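Local coordinates for prophenoloxidase b (Marsupenaeus japonicus, PDB 3WKY), which probably oxidises phenols at a type 3 dicopper centre, serving as the precursor of a crustacean hemolymph phenoloxidase, at residues F15-E20 against G460-L465; L134-P139 against K453-S458; T164-E169 against I471-K476. All coordinates share one frame; numbering follows the deposited sequence. Where two conformers were deposited one is given.

The three contacts lie close together on one side of the chain's centre. The middle of interaction 2 is about 11 Å from that of interaction 1 and about 10 Å from that of interaction 3; interactions 1 and 3 are about 14 Å apart. Along the chain, 15-20, 134-139 and 164-169 come first, then 453-458, 460-465 and 471-476 in quick succession. In sequence, interaction 2 lies inside the loop closed by interaction 1, while interaction 3 crosses both. Strands 445-456 and 472-481 are neighbours in one sheet, and the loop between them carries 460-465. One region of the ig-like domain thus meets the N-terminal part and two parts of the copper-containing domain.

Interaction 1 (F15-E20 against G460-L465); sequences FYLPYE and GIDFRL. With EDO (1,2-ethanediol), chain L.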
loop_
_atom_site.group_PDB
_atom_site.type_symbol
_atom_site.label_atom_id
_atom_site.label_comp_id
_atom_site.label_asym_id
_atom_site.label_seq_id
_atom_site.Cartn_x
_atom_site.Cartn_y
_atom_site.Cartn_z
ATOM N N PHE A 15 51.371 17.537 -4.397
ATOM C CA PHE A 15 49.934 17.460 -4.661
ATOM C C PHE A 15 49.664 17.157 -6.129
ATOM O O PHE A 15 48.559 16.744 -6.492
ATOM C CB PHE A 15 49.262 18.802 -4.329
ATOM C CG PHE A 15 49.198 19.130 -2.852
ATOM C CD1 PHE A 15 50.268 19.747 -2.208
ATOM C CD2 PHE A 15 48.040 18.875 -2.119
ATOM C CE1 PHE A 15 50.199 20.068 -0.856
ATOM C CE2 PHE A 15 47.960 19.197 -0.764
ATOM C CZ PHE A 15 49.042 19.793 -0.129
ATOM N N TYR A 16 50.668 17.376 -6.978
ATOM C CA TYR A 16 50.463 17.328 -8.430
ATOM C C TYR A 16 50.421 15.918 -9.033
ATOM O O TYR A 16 50.953 14.970 -8.458
ATOM C CB TYR A 16 51.515 18.176 -9.149
ATOM C CG TYR A 16 51.360 19.653 -8.890
ATOM C CD1 TYR A 16 50.211 20.149 -8.285
ATOM C CD2 TYR A 16 52.353 20.552 -9.249
ATOM C CE1 TYR A 16 50.056 21.499 -8.038
ATOM C CE2 TYR A 16 52.205 21.909 -9.009
ATOM C CZ TYR A 16 51.052 22.374 -8.400
ATOM O OH TYR A 16 50.888 23.718 -8.152
ATOM N N LEU A 17 49.769 15.816 -10.194
ATOM C CA LEU A 17 49.620 14.561 -10.935
ATOM C C LEU A 17 49.365 13.351 -10.029
ATOM O O LEU A 17 50.130 12.389 -10.053
ATOM C CB LEU A 17 50.866 14.318 -11.803
ATOM C CG LEU A 17 51.272 15.459 -12.740
ATOM C CD1 LEU A 17 52.505 15.071 -13.561
ATOM C CD2 LEU A 17 50.130 15.880 -13.660
ATOM N N PRO A 18 48.288 13.399 -9.217
ATOM C CA PRO A 18 48.098 12.369 -8.189
ATOM C C PRO A 18 47.808 10.969 -8.737
ATOM O O PRO A 18 47.955 9.998 -7.993
ATOM C CB PRO A 18 46.901 12.900 -7.375
ATOM C CG PRO A 18 46.172 13.806 -8.310
ATOM C CD PRO A 18 47.233 14.434 -9.175
ATOM N N TYR A 19 47.402 10.860 -10.000
ATOM C CA TYR A 19 47.139 9.542 -10.576
ATOM C C TYR A 19 48.361 8.969 -11.292
ATOM O O TYR A 19 48.306 7.860 -11.825
ATOM C CB TYR A 19 45.973 9.597 -11.556
ATOM C CG TYR A 19 44.655 10.004 -10.935
ATOM C CD1 TYR A 19 43.889 9.090 -10.220
ATOM C CD2 TYR A 19 44.171 11.298 -11.078
ATOM C CE1 TYR A 19 42.676 9.461 -9.656
ATOM C CE2 TYR A 19 42.961 11.676 -10.527
ATOM C CZ TYR A 19 42.218 10.752 -9.818
ATOM O OH TYR A 19 41.012 11.134 -9.273
ATOM N N GLU A 20 49.453 9.725 -11.324
ATOM C CA GLU A 20 50.664 9.248 -11.991
ATOM C C GLU A 20 51.648 8.704 -10.970
ATOM O O GLU A 20 51.522 8.973 -9.777
ATOM C CB GLU A 20 51.303 10.357 -12.830
ATOM C CG GLU A 20 50.378 10.976 -13.881
ATOM C CD GLU A 20 49.956 9.995 -14.968
ATOM O OE1 GLU A 20 50.647 8.973 -15.156
ATOM O OE2 GLU A 20 48.936 10.250 -15.643
ATOM N N GLY A 460 46.854 18.686 -12.534
ATOM C CA GLY A 460 46.127 17.550 -11.994
ATOM C C GLY A 460 46.101 16.328 -12.898
ATOM O O GLY A 460 46.160 15.190 -12.422
ATOM N N ILE A 461 45.983 16.575 -14.200
ATOM C CA ILE A 461 45.912 15.520 -15.199
ATOM C C ILE A 461 47.051 15.678 -16.194
ATOM O O ILE A 461 47.271 16.772 -16.728
ATOM C CB ILE A 461 44.597 15.602 -15.987
ATOM C CG1 ILE A 461 43.398 15.366 -15.058
ATOM C CG2 ILE A 461 44.590 14.588 -17.122
ATOM C CD1 ILE A 461 42.061 15.699 -15.706
ATOM N N ASP A 462 47.757 14.582 -16.454
ATOM C CA ASP A 462 48.831 14.571 -17.438
ATOM C C ASP A 462 48.255 14.308 -18.822
ATOM O O ASP A 462 47.924 13.171 -19.151
ATOM C CB ASP A 462 49.852 13.487 -17.078
ATOM C CG ASP A 462 51.151 13.619 -17.861
ATOM O OD1 ASP A 462 51.189 14.382 -18.847
ATOM O OD2 ASP A 462 52.135 12.947 -17.486
ATOM N N PHE A 463 48.143 15.350 -19.636
ATOM C CA PHE A 463 47.543 15.212 -20.963
ATOM C C PHE A 463 48.545 14.838 -22.065
ATOM O O PHE A 463 48.163 14.721 -23.231
ATOM C CB PHE A 463 46.808 16.492 -21.357
ATOM C CG PHE A 463 45.511 16.714 -20.617
ATOM C CD1 PHE A 463 44.333 16.122 -21.056
ATOM C CD2 PHE A 463 45.465 17.537 -19.500
ATOM C CE1 PHE A 463 43.129 16.338 -20.388
ATOM C CE2 PHE A 463 44.266 17.760 -18.829
ATOM C CZ PHE A 463 43.100 17.160 -19.274
ATOM N N ARG A 464 49.813 14.657 -21.701
ATOM C CA ARG A 464 50.838 14.261 -22.670
ATOM C C ARG A 464 50.595 12.859 -23.225
ATOM O O ARG A 464 50.208 11.947 -22.492
ATOM C CB ARG A 464 52.232 14.303 -22.036
ATOM C CG ARG A 464 52.739 15.698 -21.694
ATOM C CD ARG A 464 53.394 15.709 -20.323
ATOM N NE ARG A 464 54.730 15.125 -20.291
ATOM C CZ ARG A 464 55.191 14.341 -19.318
ATOM N NH1 ARG A 464 54.421 14.011 -18.293
ATOM N NH2 ARG A 464 56.431 13.874 -19.377
ATOM N N LEU A 465 50.830 12.694 -24.522
ATOM C CA LEU A 465 50.842 11.368 -25.127
ATOM C C LEU A 465 52.180 10.707 -24.821
ATOM O O LEU A 465 52.240 9.552 -24.392
ATOM C CB LEU A 465 50.628 11.471 -26.632
ATOM C CG LEU A 465 49.181 11.764 -27.023
ATOM C CD1 LEU A 465 49.066 12.117 -28.498
ATOM C CD2 LEU A 465 48.306 10.563 -26.689
HETATM C C1 EDO L . 50.007 17.770 -17.613
HETATM O O1 EDO L . 49.391 18.211 -18.843
HETATM C C2 EDO L . 51.375 18.400 -17.362
HETATM O O2 EDO L . 52.339 17.816 -18.247
HETATM O O HOH W 1 47.286 12.804 -12.447
HETATM O O HOH W 2 46.988 12.114 -15.080
HETATM O O HOH W 3 48.685 9.891 -18.219
#
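Leu17 and Gly460 mark the closest approach of the two backbones, CA to CA 4.7 Å, where a type I turn from Leu17 to Glu20, between helices 9-12 and 22-29, meets the irregular loop between strands 445-456 and 472-481 of the ig-like domain. The CD ring carbon of Pro18 rests on Gly460 O at 3.5 Å. Leu17 CD2 touches the peptide between Ile461 and Asp462, 3.9 Å from Asp462 N. Glu20 is bent at chi2, and the side chains of Glu20 and Asp462 cross at about a right angle. The carboxylate oxygen Glu20 OE2 meets Asp462 CB, not its carboxylate.

Between the two segments water carries the polar links. One water accepts from Tyr19 N and donates to Gly460 O at 2.6 Å. Another donates to Glu20 OE2 and accepts from Asp462 N. A third donates to Glu20 OE2 and, weakly, to Asp462 O. Just before the loop segment, Ser459 shares a backbone hydrogen bond with Leu17.

The Asp462 CG is anti to its backbone N (chi1 -167°). OD1 accepts from Arg464 N to close an Asx turn, the donor lying above the carboxylate plane. OD2 forms a salt bridge with Arg464 NH1 at 2.6 Å. An alanine at Asp462 would probably leave the Arg464 guanidinium without this acidic mate and the Asx turn without its acceptor.

The two acids come within 4.6 Å, Glu20 OE2 to Asp462 OD2. Arg464 is likely to offset the charge of Asp462. Apolar carbons of Leu17 and Pro18 lie on the loop backbone, and water ties Glu20 OE2 to the backbone of Asp462.

Interaction 2 (L134-P139 against K453-S458); sequences LPTVLP and KTFNSS. With NAG (2-acetamido-2-deoxy-beta-D-glucopyranose), chain C; EDO (1,2-ethanediol), chain L.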
loop_
_atom_site.group_PDB
_atom_site.type_symbol
_atom_site.label_atom_id
_atom_site.label_comp_id
_atom_site.label_asym_id
_atom_site.label_seq_id
_atom_site.Cartn_x
_atom_site.Cartn_y
_atom_site.Cartn_z
ATOM N N LEU A 134 41.917 22.850 -4.833
ATOM C CA LEU A 134 41.578 21.458 -5.106
ATOM C C LEU A 134 41.215 21.146 -6.570
ATOM O O LEU A 134 41.603 20.096 -7.082
ATOM C CB LEU A 134 40.495 20.965 -4.137
ATOM C CG LEU A 134 40.216 19.460 -4.118
ATOM C CD1 LEU A 134 41.462 18.644 -3.754
ATOM C CD2 LEU A 134 39.099 19.198 -3.118
ATOM N N PRO A 135 40.479 22.045 -7.256
ATOM C CA PRO A 135 40.178 21.683 -8.648
ATOM C C PRO A 135 41.398 21.597 -9.567
ATOM O O PRO A 135 41.308 20.920 -10.585
ATOM C CB PRO A 135 39.246 22.806 -9.113
ATOM C CG PRO A 135 38.576 23.269 -7.856
ATOM C CD PRO A 135 39.656 23.184 -6.801
ATOM N N THR A 136 42.504 22.262 -9.232
ATOM C CA THR A 136 43.716 22.156 -10.055
ATOM C C THR A 136 44.448 20.839 -9.814
ATOM O O THR A 136 45.310 20.451 -10.597
ATOM C CB THR A 136 44.696 23.320 -9.786
ATOM O OG1 THR A 136 45.259 23.170 -8.475
ATOM C CG2 THR A 136 43.977 24.650 -9.895
ATOM N N VAL A 137 44.093 20.165 -8.721
ATOM C CA VAL A 137 44.713 18.907 -8.310
ATOM C C VAL A 137 43.844 17.705 -8.702
ATOM O O VAL A 137 44.348 16.696 -9.192
ATOM C CB VAL A 137 44.939 18.889 -6.778
ATOM C CG1 VAL A 137 45.414 17.525 -6.303
ATOM C CG2 VAL A 137 45.933 19.965 -6.376
ATOM N N LEU A 138 42.534 17.821 -8.484
ATOM C CA LEU A 138 41.598 16.746 -8.835
ATOM C C LEU A 138 40.467 17.293 -9.696
ATOM O O LEU A 138 39.314 17.306 -9.267
ATOM C CB LEU A 138 41.005 16.106 -7.568
ATOM C CG LEU A 138 41.888 15.229 -6.682
ATOM C CD1 LEU A 138 41.140 14.773 -5.430
ATOM C CD2 LEU A 138 42.405 14.017 -7.451
ATOM N N PRO A 139 40.785 17.765 -10.914
ATOM C CA PRO A 139 39.711 18.341 -11.727
ATOM C C PRO A 139 38.575 17.357 -12.030
ATOM O O PRO A 139 37.453 17.820 -12.264
ATOM C CB PRO A 139 40.427 18.767 -13.026
ATOM C CG PRO A 139 41.748 18.075 -13.001
ATOM C CD PRO A 139 42.103 17.879 -11.572
ATOM N N LYS A 453 35.081 31.655 -15.390
ATOM C CA LYS A 453 36.391 31.540 -14.758
ATOM C C LYS A 453 37.119 30.371 -15.410
ATOM O O LYS A 453 36.489 29.400 -15.837
ATOM C CB LYS A 453 36.280 31.296 -13.252
ATOM C CG LYS A 453 35.673 32.444 -12.445
ATOM C CD LYS A 453 35.719 32.117 -10.955
ATOM C CE LYS A 453 34.820 33.038 -10.129
ATOM N NZ LYS A 453 35.256 34.451 -10.192
ATOM N N THR A 454 38.445 30.466 -15.469
ATOM C CA THR A 454 39.262 29.468 -16.156
ATOM C C THR A 454 40.404 29.036 -15.250
ATOM O O THR A 454 40.972 29.864 -14.541
ATOM C CB THR A 454 39.837 30.055 -17.462
ATOM O OG1 THR A 454 38.760 30.506 -18.293
ATOM C CG2 THR A 454 40.645 29.017 -18.218
ATOM N N PHE A 455 40.728 27.744 -15.248
ATOM C CA PHE A 455 41.910 27.278 -14.526
ATOM C C PHE A 455 42.729 26.275 -15.335
ATOM O O PHE A 455 42.234 25.674 -16.293
ATOM C CB PHE A 455 41.546 26.697 -13.153
ATOM C CG PHE A 455 40.773 25.409 -13.214
ATOM C CD1 PHE A 455 39.394 25.423 -13.351
ATOM C CD2 PHE A 455 41.425 24.185 -13.116
ATOM C CE1 PHE A 455 38.674 24.239 -13.406
ATOM C CE2 PHE A 455 40.711 22.994 -13.172
ATOM C CZ PHE A 455 39.330 23.028 -13.316
ATOM N N ASN A 456 43.986 26.112 -14.930
ATOM C CA ASN A 456 44.930 25.201 -15.574
ATOM C C ASN A 456 44.809 23.801 -14.956
ATOM O O ASN A 456 45.191 23.584 -13.803
ATOM C CB ASN A 456 46.353 25.764 -15.403
ATOM C CG ASN A 456 47.418 24.972 -16.158
ATOM O OD1 ASN A 456 47.195 23.833 -16.580
ATOM N ND2 ASN A 456 48.600 25.587 -16.324
ATOM N N SER A 457 44.284 22.847 -15.718
ATOM C CA SER A 457 44.049 21.508 -15.178
ATOM C C SER A 457 45.263 20.594 -15.283
ATOM O O SER A 457 45.256 19.487 -14.747
ATOM C CB SER A 457 42.847 20.848 -15.861
ATOM O OG SER A 457 43.098 20.579 -17.231
ATOM N N SER A 458 46.313 21.066 -15.948
ATOM C CA SER A 458 47.478 20.225 -16.220
ATOM C C SER A 458 48.335 19.932 -14.991
ATOM O O SER A 458 49.220 19.085 -15.029
ATOM C CB SER A 458 48.307 20.818 -17.358
ATOM O OG SER A 458 47.611 20.670 -18.582
HETATM C C1 NAG C . 49.699 24.651 -16.496
HETATM C C2 NAG C . 50.887 25.524 -16.908
HETATM C C3 NAG C . 52.140 24.679 -17.054
HETATM C C4 NAG C . 52.433 23.896 -15.780
HETATM C C5 NAG C . 51.201 23.256 -15.127
HETATM C C6 NAG C . 51.443 23.213 -13.620
HETATM C C7 NAG C . 50.481 27.499 -18.315
HETATM C C8 NAG C . 50.056 27.965 -19.677
HETATM N N2 NAG C . 50.633 26.183 -18.174
HETATM O O3 NAG C . 53.226 25.529 -17.361
HETATM O O4 NAG C . 53.356 22.873 -16.090
HETATM O O5 NAG C . 49.982 23.962 -15.295
HETATM O O6 NAG C . 51.770 21.917 -13.184
HETATM O O7 NAG C . 50.663 28.306 -17.405
HETATM C C1 EDO L . 50.007 17.770 -17.613
HETATM O O1 EDO L . 49.391 18.211 -18.843
HETATM C C2 EDO L . 51.375 18.400 -17.362
HETATM O O2 EDO L . 52.339 17.816 -18.247
#
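Leu134 O is gripped by two backbone N-H groups, Val137 N and Leu138 N, the latter at 2.8 Å. These bonds shape the short helical turn that brings Pro135 and Thr136 up to Phe455. The Phe455 ring is the main knob of the contact.

Three residues of 134-139 touch this ring. Pro135 CB lies over one face, offset toward the rim, 4.2 Å from Phe455 CZ. The carbonyl oxygen Pro135 O touches Phe455 CE2 at 3.4 Å. Pro139 CB comes to the ring edge, near its plane, also by CE2. Thr136 CG2 reaches CD2 of the ring obliquely. The hydroxyl of Thr136 bonds instead to Pro133 O. Further along, Pro139 CG abuts Ser457 CB at 4.1 Å.

Strand 445-456 ends in an Asx turn. Asn456 OD1 accepts from Ser458 N at 3.0 Å, with the donor tilted 26° from the carbonyl plane. The same side chain carries a glycan, bonded covalently from Asn456 ND2 to the sugar C1. Ser457 OG is hydrogen-bonded to Val473 O, and Ser459 OG to Thr136 O. Phe455 also packs on Met193 of helix 193-205, which bears His199 and His203 of the copper pocket.

The contact thus joins the ig-like domain to the copper-containing domain by an aromatic ring against Pro135, Thr136 and Pro139. Between the two segments the ring meets proline and threonine carbons and the carbonyl oxygen of Pro135. The polar hydroxyls of Thr136 and Ser457 are satisfied by neighbouring carbonyls, and the sugar leaves from the asparagine beside the contact.

Interaction 3 (T164-E169 against I471-K476); sequences TEVVVE and ITVHIK. With NAG (2-acetamido-2-deoxy-beta-D-glucopyranose), chain H; NAG (2-acetamido-2-deoxy-beta-D-glucopyranose), chain C; EDO (1,2-ethanediol), chain L.
Val166 and Val473 stand side by side on one face of a parallel strand pair. Val166 CG1 is the bump here: it fits against Val473 CG2 at 3.5 Å and also meets Ile471 CD1. One step on, Val168 CG1 fits beside Ile475 CG1 at 4.1 Å. Helix 145-160 covers this face, where Val166 meets Leu154, Val168 meets Ile147 and Lys150, and Val473 meets Ala151.

On the other face, Val167 CG2 nestles against His474 CB at 3.7 Å, the side chains crossing at a slant. In one of the two conformers of Thr472, its CG2 lies over a face of the His474 ring, offset toward the rim. Glu165 stretches across to the ring edge. Its OE1 accepts from His474 NE2 at 2.9 Å through the anti lone pair, although the bond is bent, 142° at the hydrogen. Lys476 lies alongside Glu169, its NZ 4.4 Å from Glu169 OE1, too far apart for a salt bridge. Backbone hydrogen bonds such as His474 N to Val166 O, 2.8 Å, lock the register.

The strand from the copper-containing domain thus extends the ig-like sheet as an outermost strand within this chain. The faces of the pair differ: aliphatic knobs meet the helix, while Glu165, Glu169, His474 and Lys476 share the other with Val167 and Thr472.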
loop_
_atom_site.group_PDB
_atom_site.type_symbol
_atom_site.label_atom_id
_atom_site.label_comp_id
_atom_site.label_asym_id
_atom_site.label_seq_id
_atom_site.Cartn_x
_atom_site.Cartn_y
_atom_site.Cartn_z
ATOM N N THR A 164 50.188 24.195 -28.132
ATOM C CA THR A 164 50.595 23.909 -26.758
ATOM C C THR A 164 49.512 24.213 -25.720
ATOM O O THR A 164 49.652 23.857 -24.547
ATOM C CB THR A 164 51.874 24.669 -26.383
ATOM O OG1 THR A 164 51.647 26.076 -26.521
ATOM C CG2 THR A 164 53.023 24.258 -27.287
ATOM N N GLU A 165 48.444 24.880 -26.146
ATOM C CA GLU A 165 47.342 25.197 -25.244
ATOM C C GLU A 165 45.997 24.844 -25.854
ATOM O O GLU A 165 45.774 25.028 -27.053
ATOM C CB GLU A 165 47.351 26.681 -24.866
ATOM C CG GLU A 165 48.561 27.125 -24.070
ATOM C CD GLU A 165 48.459 28.570 -23.621
ATOM O OE1 GLU A 165 47.626 28.863 -22.736
ATOM O OE2 GLU A 165 49.206 29.411 -24.161
ATOM N N VAL A 166 45.100 24.330 -25.023
ATOM C CA VAL A 166 43.721 24.128 -25.434
ATOM C C VAL A 166 42.806 24.588 -24.299
ATOM O O VAL A 166 43.188 24.553 -23.129
ATOM C CB VAL A 166 43.447 22.655 -25.817
ATOM C CG1 VAL A 166 43.614 21.748 -24.618
ATOM C CG2 VAL A 166 42.062 22.502 -26.401
ATOM N N VAL A 167 41.617 25.061 -24.650
ATOM C CA VAL A 167 40.627 25.443 -23.654
ATOM C C VAL A 167 39.357 24.666 -23.943
ATOM O O VAL A 167 38.920 24.591 -25.092
ATOM C CB VAL A 167 40.335 26.952 -23.691
ATOM C CG1 VAL A 167 39.286 27.319 -22.648
ATOM C CG2 VAL A 167 41.608 27.750 -23.454
ATOM N N VAL A 168 38.782 24.055 -22.914
ATOM C CA VAL A 168 37.478 23.421 -23.064
ATOM C C VAL A 168 36.506 24.045 -22.062
ATOM O O VAL A 168 36.923 24.490 -20.990
ATOM C CB VAL A 168 37.558 21.880 -22.909
ATOM C CG1 VAL A 168 37.774 21.480 -21.459
ATOM C CG2 VAL A 168 36.316 21.229 -23.466
ATOM N N GLU A 169 35.223 24.105 -22.417
ATOM C CA GLU A 169 34.223 24.682 -21.522
ATOM C C GLU A 169 32.888 23.940 -21.540
ATOM O O GLU A 169 32.622 23.149 -22.446
ATOM C CB GLU A 169 34.021 26.166 -21.820
ATOM C CG GLU A 169 33.155 26.476 -23.021
ATOM C CD GLU A 169 32.838 27.960 -23.119
ATOM O OE1 GLU A 169 33.243 28.590 -24.121
ATOM O OE2 GLU A 169 32.187 28.495 -22.193
ATOM N N ILE A 471 51.862 20.362 -23.509
ATOM C CA ILE A 471 50.427 20.590 -23.627
ATOM C C ILE A 471 49.815 21.049 -22.302
ATOM O O ILE A 471 50.124 20.506 -21.237
ATOM C CB ILE A 471 49.702 19.328 -24.169
ATOM C CG1 ILE A 471 48.205 19.589 -24.348
ATOM C CG2 ILE A 471 49.939 18.134 -23.258
ATOM C CD1 ILE A 471 47.885 20.740 -25.288
ATOM N N THR A 472 48.988 22.086 -22.380
ATOM C CA THR A 472 48.258 22.600 -21.223
ATOM C C THR A 472 46.774 22.642 -21.556
ATOM O O THR A 472 46.388 23.154 -22.609
ATOM C CB THR A 472 48.718 24.025 -20.848
ATOM O OG1 THR A 472 50.063 23.985 -20.356
ATOM C CG2 THR A 472 47.809 24.626 -19.770
ATOM N N VAL A 473 45.948 22.111 -20.660
ATOM C CA VAL A 473 44.511 22.125 -20.880
ATOM C C VAL A 473 43.869 23.067 -19.882
ATOM O O VAL A 473 43.935 22.846 -18.668
ATOM C CB VAL A 473 43.897 20.720 -20.748
ATOM C CG1 VAL A 473 42.382 20.793 -20.861
ATOM C CG2 VAL A 473 44.464 19.797 -21.819
ATOM N N HIS A 474 43.276 24.134 -20.401
ATOM C CA HIS A 474 42.545 25.077 -19.571
ATOM C C HIS A 474 41.083 24.659 -19.554
ATOM O O HIS A 474 40.554 24.187 -20.569
ATOM C CB HIS A 474 42.684 26.497 -20.122
ATOM C CG HIS A 474 44.089 27.015 -20.107
ATOM N ND1 HIS A 474 44.720 27.412 -18.947
ATOM C CD2 HIS A 474 44.982 27.206 -21.107
ATOM C CE1 HIS A 474 45.945 27.820 -19.232
ATOM N NE2 HIS A 474 46.128 27.707 -20.536
ATOM N N ILE A 475 40.435 24.818 -18.401
ATOM C CA ILE A 475 39.018 24.484 -18.283
ATOM C C ILE A 475 38.240 25.712 -17.846
ATOM O O ILE A 475 38.540 26.315 -16.812
ATOM C CB ILE A 475 38.777 23.329 -17.298
ATOM C CG1 ILE A 475 39.484 22.064 -17.794
ATOM C CG2 ILE A 475 37.271 23.079 -17.129
ATOM C CD1 ILE A 475 39.440 20.898 -16.820
ATOM N N LYS A 476 37.235 26.067 -18.640
ATOM C CA LYS A 476 36.484 27.293 -18.431
ATOM C C LYS A 476 35.027 26.968 -18.138
ATOM O O LYS A 476 34.450 26.070 -18.747
ATOM C CB LYS A 476 36.592 28.172 -19.675
ATOM C CG LYS A 476 35.670 29.383 -19.686
ATOM C CD LYS A 476 35.908 30.231 -20.930
ATOM C CE LYS A 476 34.719 31.129 -21.205
ATOM N NZ LYS A 476 35.039 32.162 -22.226
HETATM C C1 NAG H . 55.353 25.023 -24.109
HETATM C C2 NAG H . 56.735 25.690 -24.004
HETATM C C3 NAG H . 56.742 27.168 -23.586
HETATM C C4 NAG H . 55.475 27.916 -23.975
HETATM C C5 NAG H . 54.286 27.049 -23.591
HETATM C C6 NAG H . 52.947 27.772 -23.708
HETATM C C7 NAG H . 58.503 24.120 -23.406
HETATM C C8 NAG H . 59.306 23.502 -22.298
HETATM N N2 NAG H . 57.526 24.946 -23.039
HETATM O O3 NAG H . 57.853 27.810 -24.174
HETATM O O4 NAG H . 55.419 29.156 -23.304
HETATM O O5 NAG H . 54.317 25.926 -24.439
HETATM O O6 NAG H . 52.370 27.533 -24.971
HETATM O O7 NAG H . 58.754 23.857 -24.582
HETATM C C1 NAG C . 49.699 24.651 -16.496
HETATM C C2 NAG C . 50.887 25.524 -16.908
HETATM C C3 NAG C . 52.140 24.679 -17.054
HETATM C C4 NAG C . 52.433 23.896 -15.780
HETATM C C5 NAG C . 51.201 23.256 -15.127
HETATM C C6 NAG C . 51.443 23.213 -13.620
HETATM C C7 NAG C . 50.481 27.499 -18.315
HETATM C C8 NAG C . 50.056 27.965 -19.677
HETATM N N2 NAG C . 50.633 26.183 -18.174
HETATM O O3 NAG C . 53.226 25.529 -17.361
HETATM O O4 NAG C . 53.356 22.873 -16.090
HETATM O O5 NAG C . 49.982 23.962 -15.295
HETATM O O6 NAG C . 51.770 21.917 -13.184
HETATM O O7 NAG C . 50.663 28.306 -17.405
HETATM C C1 EDO L . 50.007 17.770 -17.613
HETATM O O1 EDO L . 49.391 18.211 -18.843
HETATM C C2 EDO L . 51.375 18.400 -17.362
HETATM O O2 EDO L . 52.339 17.816 -18.247
#